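Local coordinates for protein taurine dioxygenase (Burkholderia ambifaria, PDB 5VN6) that probably acts as an iron-dependent dioxygenase of the TfdA family that oxidises taurine, here crystallised with magnesium in the metal site, at residues 156-161 with 184-190; 140-144 with 243-247; 31-37 with 64-69. The contacts are given in a common frame with arbitrary orientation. Where two conformers were deposited one is given. Residue numbers count along the deposited sequence, not the author numbering.

Contact 1: residues 156-161 with 184-190; sequences LRARHS and DAEHPVV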
loop_
_atom_site.group_PDB
_atom_site.type_symbol
_atom_site.label_atom_id
_atom_site.label_comp_id
_atom_site.label_asym_id
_atom_site.label_seq_id
_atom_site.Cartn_x
_atom_site.Cartn_y
_atom_site.Cartn_z
ATOM N N LEU A 156 16.905 20.391 -6.830
ATOM C CA LEU A 156 17.600 19.493 -5.927
ATOM C C LEU A 156 18.142 18.276 -6.668
ATOM O O LEU A 156 17.536 17.773 -7.612
ATOM C CB LEU A 156 16.663 19.034 -4.797
ATOM C CG LEU A 156 16.354 20.065 -3.712
ATOM C CD1 LEU A 156 15.385 19.492 -2.635
ATOM C CD2 LEU A 156 17.670 20.569 -3.084
ATOM N N ARG A 157 19.292 17.797 -6.208
ATOM C CA ARG A 157 19.889 16.551 -6.663
ATOM C C ARG A 157 20.205 15.728 -5.424
ATOM O O ARG A 157 20.367 16.270 -4.328
ATOM C CB ARG A 157 21.155 16.790 -7.500
ATOM C CG ARG A 157 20.937 17.793 -8.627
ATOM C CD ARG A 157 22.203 18.110 -9.464
ATOM N NE ARG A 157 22.776 16.927 -10.089
ATOM C CZ ARG A 157 22.232 16.311 -11.138
ATOM N NH1 ARG A 157 21.096 16.765 -11.660
ATOM N NH2 ARG A 157 22.809 15.233 -11.657
ATOM N N ALA A 158 20.290 14.412 -5.592
ATOM C CA ALA A 158 20.433 13.531 -4.436
ATOM C C ALA A 158 21.207 12.292 -4.850
ATOM O O ALA A 158 21.270 11.955 -6.034
ATOM C CB ALA A 158 19.061 13.149 -3.868
ATOM N N ARG A 159 21.799 11.606 -3.867
ATOM C CA ARG A 159 22.632 10.438 -4.143
ATOM C C ARG A 159 21.924 9.140 -3.756
ATOM O O ARG A 159 21.201 9.091 -2.750
ATOM C CB ARG A 159 23.995 10.555 -3.454
ATOM C CG ARG A 159 24.983 11.363 -4.331
ATOM C CD ARG A 159 26.415 11.444 -3.814
ATOM N NE ARG A 159 27.131 12.527 -4.487
ATOM C CZ ARG A 159 27.672 12.448 -5.705
ATOM N NH1 ARG A 159 27.611 11.328 -6.404
ATOM N NH2 ARG A 159 28.280 13.498 -6.230
ATOM N N HIS A 160 22.117 8.110 -4.592
ATOM C CA HIS A 160 21.510 6.784 -4.460
ATOM C C HIS A 160 22.624 5.764 -4.297
ATOM O O HIS A 160 23.512 5.680 -5.152
ATOM C CB HIS A 160 20.682 6.432 -5.690
ATOM C CG HIS A 160 19.643 7.447 -6.033
ATOM N ND1 HIS A 160 18.325 7.109 -6.241
ATOM C CD2 HIS A 160 19.720 8.790 -6.198
ATOM C CE1 HIS A 160 17.636 8.196 -6.534
ATOM N NE2 HIS A 160 18.454 9.234 -6.500
ATOM N N SER A 161 22.576 4.985 -3.223
ATOM C CA SER A 161 23.754 4.259 -2.774
ATOM C C SER A 161 23.496 2.763 -2.738
ATOM O O SER A 161 22.554 2.308 -2.089
ATOM C CB SER A 161 24.194 4.746 -1.383
ATOM O OG SER A 161 25.139 3.861 -0.826
ATOM N N ASP A 184 28.236 6.099 -5.262
ATOM C CA ASP A 184 26.884 6.608 -5.044
ATOM C C ASP A 184 26.496 7.580 -6.154
ATOM O O ASP A 184 27.130 8.623 -6.326
ATOM C CB ASP A 184 26.779 7.315 -3.684
ATOM C CG ASP A 184 27.247 6.452 -2.505
ATOM O OD1 ASP A 184 27.006 6.871 -1.355
ATOM O OD2 ASP A 184 27.878 5.391 -2.703
ATOM N N ALA A 185 25.441 7.248 -6.896
ATOM C CA ALA A 185 25.068 8.011 -8.078
ATOM C C ALA A 185 24.192 9.200 -7.697
ATOM O O ALA A 185 23.201 9.056 -6.970
ATOM C CB ALA A 185 24.347 7.116 -9.089
ATOM N N GLU A 186 24.551 10.373 -8.203
ATOM C CA GLU A 186 23.725 11.557 -8.033
ATOM C C GLU A 186 22.740 11.639 -9.192
ATOM O O GLU A 186 23.126 11.461 -10.355
ATOM C CB GLU A 186 24.579 12.822 -7.986
ATOM C CG GLU A 186 23.756 14.095 -7.894
ATOM C CD GLU A 186 24.608 15.329 -7.619
ATOM O OE1 GLU A 186 25.247 15.391 -6.549
ATOM O OE2 GLU A 186 24.664 16.219 -8.500
ATOM N N HIS A 187 21.484 11.920 -8.873
ATOM C CA HIS A 187 20.402 12.050 -9.841
ATOM C C HIS A 187 19.560 13.268 -9.505
ATOM O O HIS A 187 19.436 13.633 -8.330
ATOM C CB HIS A 187 19.493 10.812 -9.842
ATOM C CG HIS A 187 20.197 9.560 -10.251
ATOM N ND1 HIS A 187 20.765 9.405 -11.495
ATOM C CD2 HIS A 187 20.433 8.409 -9.583
ATOM C CE1 HIS A 187 21.326 8.213 -11.577
ATOM N NE2 HIS A 187 21.121 7.581 -10.434
ATOM N N PRO A 188 18.939 13.893 -10.503
ATOM C CA PRO A 188 17.963 14.942 -10.197
ATOM C C PRO A 188 16.842 14.370 -9.338
ATOM O O PRO A 188 16.385 13.244 -9.554
ATOM C CB PRO A 188 17.438 15.364 -11.573
ATOM C CG PRO A 188 17.684 14.160 -12.452
ATOM C CD PRO A 188 18.970 13.567 -11.940
ATOM N N VAL A 189 16.405 15.168 -8.361
ATOM C CA VAL A 189 15.262 14.799 -7.530
ATOM C C VAL A 189 13.980 14.835 -8.349
ATOM O O VAL A 189 13.083 14.001 -8.166
ATOM C CB VAL A 189 15.185 15.726 -6.305
ATOM C CG1 VAL A 189 13.833 15.590 -5.595
ATOM C CG2 VAL A 189 16.342 15.429 -5.339
ATOM N N VAL A 190 13.878 15.786 -9.269
ATOM C CA VAL A 190 12.770 15.872 -10.213
ATOM C C VAL A 190 13.324 15.425 -11.552
ATOM O O VAL A 190 14.126 16.142 -12.164
ATOM C CB VAL A 190 12.203 17.294 -10.301
ATOM C CG1 VAL A 190 11.021 17.346 -11.262
ATOM C CG2 VAL A 190 11.844 17.800 -8.930
HETATM O O HOH W 1 15.485 18.308 -9.245
HETATM O O HOH W 2 25.815 15.082 -10.815
HETATM O O HOH W 3 17.501 11.892 -6.971
HETATM O O HOH W 4 26.641 5.313 0.785
#
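Strands 157-160 and 185-188 run antiparallel, their axes 4.5 Å apart at closest approach and 143° between directions, a twisted beta pairing. Ala158 and His187 form one hydrogen-bonded pair (His187 N to Ala158 O 2.8 Å, Ala158 N to His187 O 3.0 Å); His160 and Ala185 form the next (His160 N to Ala185 O 2.8 Å, Ala185 N to His160 O 3.0 Å). Val189 N extends the pairing to Leu156 O at 2.9 Å, and a water links that carbonyl to Val190 N.

On the face of Arg159 and Glu186, the carboxylate is also reached by Arg157, whose NE donates to Glu186 OE2 at 2.6 Å; Arg159 NH2 meets Glu186 OE1 at 3.6 Å through charge alone, its NH1 bonding Asp184 O at 2.7 Å, and Glu186 OE1 bonds Thr211 OG1. On the other face, the edge of the His187 ring meets the face of the His160 ring, centroids 4.8 Å apart, and His160 ND1 bonds Ser110 OG. The His160 side chain lies about 8 Å from that of the metal ligand His106.

The pair forms the middle of a four-stranded sheet, between strands 199-201 and 207-210, while Leu156 and Val189 pack on helix 228-237.

Contact 2: residues 140-144 with 243-247; sequences LAYEN and PEYQV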
loop_
_atom_site.group_PDB
_atom_site.type_symbol
_atom_site.label_atom_id
_atom_site.label_comp_id
_atom_site.label_asym_id
_atom_site.label_seq_id
_atom_site.Cartn_x
_atom_site.Cartn_y
_atom_site.Cartn_z
ATOM N N LEU A 140 2.456 10.824 -11.074
ATOM C CA LEU A 140 1.377 11.349 -10.253
ATOM C C LEU A 140 1.887 11.838 -8.894
ATOM O O LEU A 140 1.412 12.858 -8.370
ATOM C CB LEU A 140 0.324 10.252 -10.086
ATOM C CG LEU A 140 -1.079 10.623 -9.687
ATOM C CD1 LEU A 140 -1.593 11.688 -10.682
ATOM C CD2 LEU A 140 -1.924 9.348 -9.727
ATOM N N ALA A 141 2.841 11.122 -8.291
ATOM C CA ALA A 141 3.362 11.574 -7.003
ATOM C C ALA A 141 3.984 12.961 -7.116
ATOM O O ALA A 141 3.812 13.801 -6.219
ATOM C CB ALA A 141 4.385 10.580 -6.457
ATOM N N TYR A 142 4.707 13.225 -8.214
ATOM C CA TYR A 142 5.233 14.568 -8.433
ATOM C C TYR A 142 4.108 15.556 -8.707
ATOM O O TYR A 142 4.050 16.630 -8.095
ATOM C CB TYR A 142 6.211 14.603 -9.617
ATOM C CG TYR A 142 6.614 16.054 -9.865
ATOM C CD1 TYR A 142 7.605 16.658 -9.085
ATOM C CD2 TYR A 142 5.934 16.843 -10.777
ATOM C CE1 TYR A 142 7.941 17.990 -9.244
ATOM C CE2 TYR A 142 6.269 18.198 -10.958
ATOM C CZ TYR A 142 7.271 18.756 -10.188
ATOM O OH TYR A 142 7.612 20.086 -10.328
ATOM N N GLU A 143 3.227 15.216 -9.657
ATOM C CA GLU A 143 2.227 16.178 -10.106
ATOM C C GLU A 143 1.371 16.688 -8.950
ATOM O O GLU A 143 0.995 17.864 -8.931
ATOM C CB GLU A 143 1.352 15.557 -11.195
ATOM C CG GLU A 143 0.225 16.456 -11.690
ATOM C CD GLU A 143 0.720 17.764 -12.297
ATOM O OE1 GLU A 143 -0.062 18.740 -12.303
ATOM O OE2 GLU A 143 1.882 17.822 -12.765
ATOM N N ASN A 144 1.085 15.840 -7.962
ATOM C CA ASN A 144 0.203 16.206 -6.855
ATOM C C ASN A 144 0.915 16.852 -5.668
ATOM O O ASN A 144 0.238 17.258 -4.719
ATOM C CB ASN A 144 -0.571 14.975 -6.364
ATOM C CG ASN A 144 -1.521 14.452 -7.397
ATOM O OD1 ASN A 144 -1.938 15.185 -8.283
ATOM N ND2 ASN A 144 -1.898 13.192 -7.277
ATOM N N PRO A 243 -1.735 5.073 -1.204
ATOM C CA PRO A 243 -2.464 4.072 -1.997
ATOM C C PRO A 243 -3.055 4.609 -3.288
ATOM O O PRO A 243 -3.198 3.838 -4.249
ATOM C CB PRO A 243 -3.553 3.591 -1.028
ATOM C CG PRO A 243 -2.930 3.807 0.337
ATOM C CD PRO A 243 -2.180 5.106 0.198
ATOM N N GLU A 244 -3.382 5.908 -3.345
ATOM C CA GLU A 244 -3.916 6.507 -4.572
ATOM C C GLU A 244 -2.994 6.316 -5.771
ATOM O O GLU A 244 -3.459 6.338 -6.913
ATOM C CB GLU A 244 -4.163 8.003 -4.368
ATOM C CG GLU A 244 -5.549 8.327 -3.809
ATOM C CD GLU A 244 -5.655 8.080 -2.312
ATOM O OE1 GLU A 244 -4.606 7.780 -1.677
ATOM O OE2 GLU A 244 -6.781 8.188 -1.773
ATOM N N TYR A 245 -1.699 6.148 -5.546
ATOM C CA TYR A 245 -0.731 6.050 -6.638
ATOM C C TYR A 245 -0.371 4.614 -6.973
ATOM O O TYR A 245 0.511 4.387 -7.813
ATOM C CB TYR A 245 0.560 6.802 -6.276
ATOM C CG TYR A 245 0.359 8.226 -5.830
ATOM C CD1 TYR A 245 -0.745 8.977 -6.273
ATOM C CD2 TYR A 245 1.284 8.835 -4.968
ATOM C CE1 TYR A 245 -0.930 10.305 -5.851
ATOM C CE2 TYR A 245 1.116 10.142 -4.558
ATOM C CZ TYR A 245 0.012 10.877 -5.007
ATOM O OH TYR A 245 -0.138 12.180 -4.588
ATOM N N GLN A 246 -1.021 3.643 -6.334
ATOM C CA GLN A 246 -0.521 2.280 -6.277
ATOM C C GLN A 246 -1.419 1.317 -7.043
ATOM O O GLN A 246 -2.624 1.531 -7.208
ATOM C CB GLN A 246 -0.396 1.793 -4.819
ATOM C CG GLN A 246 0.698 2.493 -4.021
ATOM C CD GLN A 246 0.665 2.078 -2.557
ATOM O OE1 GLN A 246 -0.208 1.330 -2.148
ATOM N NE2 GLN A 246 1.572 2.612 -1.757
ATOM N N VAL A 247 -0.805 0.215 -7.469
ATOM C CA VAL A 247 -1.531 -0.960 -7.926
ATOM C C VAL A 247 -0.864 -2.168 -7.292
ATOM O O VAL A 247 0.343 -2.162 -7.032
ATOM C CB VAL A 247 -1.572 -1.071 -9.474
ATOM C CG1 VAL A 247 -0.143 -1.180 -10.109
ATOM C CG2 VAL A 247 -2.432 -2.237 -9.901
HETATM O O HOH W 5 2.215 13.459 -3.985
#
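A single aromatic side chain can join a helix to a distant part of the chain, and Tyr245 does so here, contributing about half of the 200 Å² buried between 140-144 and 243-247. The apolar contacts come first. One face of its ring lies against the backbone of the helix, with Ala141 CA 4.1 Å from the ring centroid and 29° off the normal, a CH-pi contact. Leu140 CD2 reaches Tyr245 CD1 at 3.7 Å, and Ala141 CB sits 3.8 Å from Tyr245 CE2.

Asn144 closes in at the phenol end, its CB 3.3 Å from Tyr245 OH. A water supplies a clear polar link: it donates to Ala141 O at 2.8 Å and accepts from Tyr245 OH at 2.7 Å, so the phenol is tied to the helix backbone while its ring stays in van der Waals contact. Within the segments, Asn144 N bonds Leu140 O at 3.0 Å along the helix, and Gln246 N bonds Pro243 O at 3.0 Å, closing the turn that presents Tyr245. The carboxylate of Glu244 turns away from the helix, to Tyr267, Met270 and Asn103 of the second subunit.

Backbone bonding of Tyr245 with Asn137 and of Val247 with Trp135 places strand 246-249 beside strand 133-137, from which helix 138-143 follows directly. The tyrosine thus packs the helix after one strand against the entrance to its neighbour, in the smaller, three-stranded sheet of a cupin-type double-stranded beta-helix, whose far strand, 264-268, carries the metal ligand His266.

Contact 3: residues 31-37 with 64-69; sequences VHDDGLF and AFARRF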
loop_
_atom_site.group_PDB
_atom_site.type_symbol
_atom_site.label_atom_id
_atom_site.label_comp_id
_atom_site.label_asym_id
_atom_site.label_seq_id
_atom_site.Cartn_x
_atom_site.Cartn_y
_atom_site.Cartn_z
ATOM N N VAL A 31 6.897 -10.171 -30.980
ATOM C CA VAL A 31 8.278 -10.205 -31.446
ATOM C C VAL A 31 8.361 -9.784 -32.911
ATOM O O VAL A 31 9.198 -8.955 -33.282
ATOM C CB VAL A 31 8.892 -11.594 -31.207
ATOM C CG1 VAL A 31 10.329 -11.608 -31.691
ATOM C CG2 VAL A 31 8.833 -11.931 -29.713
ATOM N N HIS A 32 7.473 -10.323 -33.760
ATOM C CA HIS A 32 7.532 -10.096 -35.200
ATOM C C HIS A 32 6.432 -9.193 -35.739
ATOM O O HIS A 32 6.538 -8.747 -36.887
ATOM C CB HIS A 32 7.493 -11.437 -35.948
ATOM C CG HIS A 32 8.472 -12.437 -35.420
ATOM N ND1 HIS A 32 8.111 -13.440 -34.544
ATOM C CD2 HIS A 32 9.804 -12.573 -35.622
ATOM C CE1 HIS A 32 9.177 -14.156 -34.235
ATOM N NE2 HIS A 32 10.217 -13.650 -34.876
ATOM N N ASP A 33 5.379 -8.921 -34.964
ATOM C CA ASP A 33 4.305 -8.025 -35.398
ATOM C C ASP A 33 4.634 -6.627 -34.881
ATOM O O ASP A 33 4.453 -6.327 -33.697
ATOM C CB ASP A 33 2.950 -8.519 -34.899
ATOM C CG ASP A 33 1.785 -7.677 -35.408
ATOM O OD1 ASP A 33 2.024 -6.615 -36.012
ATOM O OD2 ASP A 33 0.619 -8.081 -35.208
ATOM N N ASP A 34 5.117 -5.770 -35.787
ATOM C CA ASP A 34 5.544 -4.422 -35.416
ATOM C C ASP A 34 4.379 -3.561 -34.951
ATOM O O ASP A 34 4.550 -2.708 -34.074
ATOM C CB ASP A 34 6.264 -3.756 -36.591
ATOM C CG ASP A 34 7.623 -4.364 -36.859
ATOM O OD1 ASP A 34 8.036 -5.273 -36.109
ATOM O OD2 ASP A 34 8.285 -3.929 -37.823
ATOM N N GLY A 35 3.209 -3.717 -35.568
ATOM C CA GLY A 35 2.047 -2.971 -35.117
ATOM C C GLY A 35 1.626 -3.356 -33.711
ATOM O O GLY A 35 1.389 -2.489 -32.862
ATOM N N LEU A 36 1.590 -4.660 -33.422
ATOM C CA LEU A 36 1.236 -5.087 -32.073
ATOM C C LEU A 36 2.242 -4.561 -31.058
ATOM O O LEU A 36 1.859 -4.076 -29.984
ATOM C CB LEU A 36 1.131 -6.612 -31.996
ATOM C CG LEU A 36 0.895 -7.142 -30.570
ATOM C CD1 LEU A 36 -0.385 -6.560 -29.981
ATOM C CD2 LEU A 36 0.841 -8.653 -30.528
ATOM N N PHE A 37 3.538 -4.626 -31.379
ATOM C CA PHE A 37 4.520 -4.128 -30.424
ATOM C C PHE A 37 4.386 -2.629 -30.205
ATOM O O PHE A 37 4.556 -2.153 -29.076
ATOM C CB PHE A 37 5.956 -4.426 -30.851
ATOM C CG PHE A 37 6.942 -3.898 -29.863
ATOM C CD1 PHE A 37 7.093 -4.525 -28.644
ATOM C CD2 PHE A 37 7.636 -2.725 -30.103
ATOM C CE1 PHE A 37 7.949 -4.032 -27.692
ATOM C CE2 PHE A 37 8.499 -2.219 -29.154
ATOM C CZ PHE A 37 8.657 -2.873 -27.944
ATOM N N ALA A 64 13.530 -12.134 -26.550
ATOM C CA ALA A 64 13.332 -11.394 -27.794
ATOM C C ALA A 64 12.233 -10.340 -27.670
ATOM O O ALA A 64 12.315 -9.286 -28.314
ATOM C CB ALA A 64 13.020 -12.358 -28.935
ATOM N N PHE A 65 11.196 -10.595 -26.866
ATOM C CA PHE A 65 10.193 -9.556 -26.647
ATOM C C PHE A 65 10.795 -8.371 -25.906
ATOM O O PHE A 65 10.577 -7.216 -26.288
ATOM C CB PHE A 65 8.985 -10.108 -25.884
ATOM C CG PHE A 65 8.019 -9.036 -25.413
ATOM C CD1 PHE A 65 7.159 -8.414 -26.307
ATOM C CD2 PHE A 65 7.983 -8.640 -24.080
ATOM C CE1 PHE A 65 6.274 -7.418 -25.878
ATOM C CE2 PHE A 65 7.098 -7.653 -23.649
ATOM C CZ PHE A 65 6.239 -7.044 -24.559
ATOM N N ALA A 66 11.551 -8.637 -24.832
ATOM C CA ALA A 66 12.130 -7.548 -24.049
ATOM C C ALA A 66 13.124 -6.741 -24.867
ATOM O O ALA A 66 13.253 -5.527 -24.682
ATOM C CB ALA A 66 12.812 -8.101 -22.806
ATOM N N ARG A 67 13.829 -7.411 -25.777
ATOM C CA ARG A 67 14.828 -6.775 -26.622
ATOM C C ARG A 67 14.204 -5.733 -27.555
ATOM O O ARG A 67 14.878 -4.790 -27.976
ATOM C CB ARG A 67 15.543 -7.883 -27.399
ATOM C CG ARG A 67 16.535 -7.444 -28.393
ATOM C CD ARG A 67 17.756 -6.903 -27.714
ATOM N NE ARG A 67 18.692 -6.475 -28.740
ATOM C CZ ARG A 67 18.575 -5.331 -29.398
ATOM N NH1 ARG A 67 17.562 -4.514 -29.119
ATOM N NH2 ARG A 67 19.461 -5.008 -30.339
ATOM N N ARG A 68 12.919 -5.882 -27.875
ATOM C CA ARG A 68 12.189 -4.872 -28.637
ATOM C C ARG A 68 12.160 -3.504 -27.958
ATOM O O ARG A 68 11.914 -2.499 -28.631
ATOM C CB ARG A 68 10.757 -5.343 -28.862
ATOM C CG ARG A 68 10.615 -6.531 -29.754
ATOM C CD ARG A 68 10.653 -6.086 -31.179
ATOM N NE ARG A 68 9.399 -6.366 -31.864
ATOM C CZ ARG A 68 8.969 -5.700 -32.930
ATOM N NH1 ARG A 68 9.689 -4.708 -33.438
ATOM N NH2 ARG A 68 7.817 -6.031 -33.493
ATOM N N PHE A 69 12.339 -3.435 -26.634
ATOM C CA PHE A 69 12.391 -2.142 -25.958
ATOM C C PHE A 69 13.779 -1.507 -25.992
ATOM O O PHE A 69 13.903 -0.300 -25.740
ATOM C CB PHE A 69 11.934 -2.274 -24.505
ATOM C CG PHE A 69 10.473 -2.594 -24.354
ATOM C CD1 PHE A 69 10.060 -3.880 -24.054
ATOM C CD2 PHE A 69 9.516 -1.609 -24.538
ATOM C CE1 PHE A 69 8.714 -4.177 -23.914
ATOM C CE2 PHE A 69 8.168 -1.892 -24.414
ATOM C CZ PHE A 69 7.761 -3.182 -24.092
#
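One arginine side chain can serve several acceptors at once, and Arg68 does so between 31-37 and 64-69. Its NH2 donates to Asp34 OD1 at 2.7 Å, the core of a salt bridge, and its NH1 adds a weak bond to the same Asp34 OD1 at 3.2 Å. NH2 also donates to the carbonyl of Ala30, just before the first segment, and NE likewise finds its acceptor just outside the two segments. Proximity alone is not enough: Val31 O lies 3.0 Å from Arg68 NE, over one face of the guanidinium, but the angle is too poor for a bond. Phe37 CB covers the opposite face.

The backbone is served locally. Asp33 is the N-cap of helix 34-47, accepting weakly from Leu36 N through Asp33 OD1 at 3.3 Å, while Phe37 N reaches Asp33 O at 3.0 Å. In the other segment Arg68 N bonds Phe65 O at 3.1 Å and Phe69 N bonds Ala66 O at 3.0 Å.

Apolar groups complete the join. Arg68 CB sits over the Phe37 ring, 3.5 Å from its centroid, in a CH-pi contact; the edge of Phe37 meets the face of Phe69 with centroids 4.9 Å apart; Val31 CG1 touches Ala64 CB at 3.9 Å. Phe65 and Phe69 continue inward to Ile258, and Ala66 to Val120 and Ala282, so the contact fastens a capped helix start to helix 59-67, which covers the larger sheet of the double-stranded beta-helix fold.

How the contacts relate
The three contacts show chemistry following position. Contact 1 is buried and pairs two strands through backbone bonds; contact 2, also buried, rests on one ring and a water; contact 3 is only partly buried, joining helices through an arginine salt bridge and phenylalanines. Contacts 1 and 2 meet, with Val190 CG1 3.7 Å from Tyr142 CE1, and contact 1 is nested in the chain loop that contact 2 closes. Contact 3 closes earlier in the sequence and lies across the chain's centre from contact 1, their centres about 33 Å apart. It serves the larger sheet, contact 2 the smaller one, and contact 1 a separate four-stranded sheet.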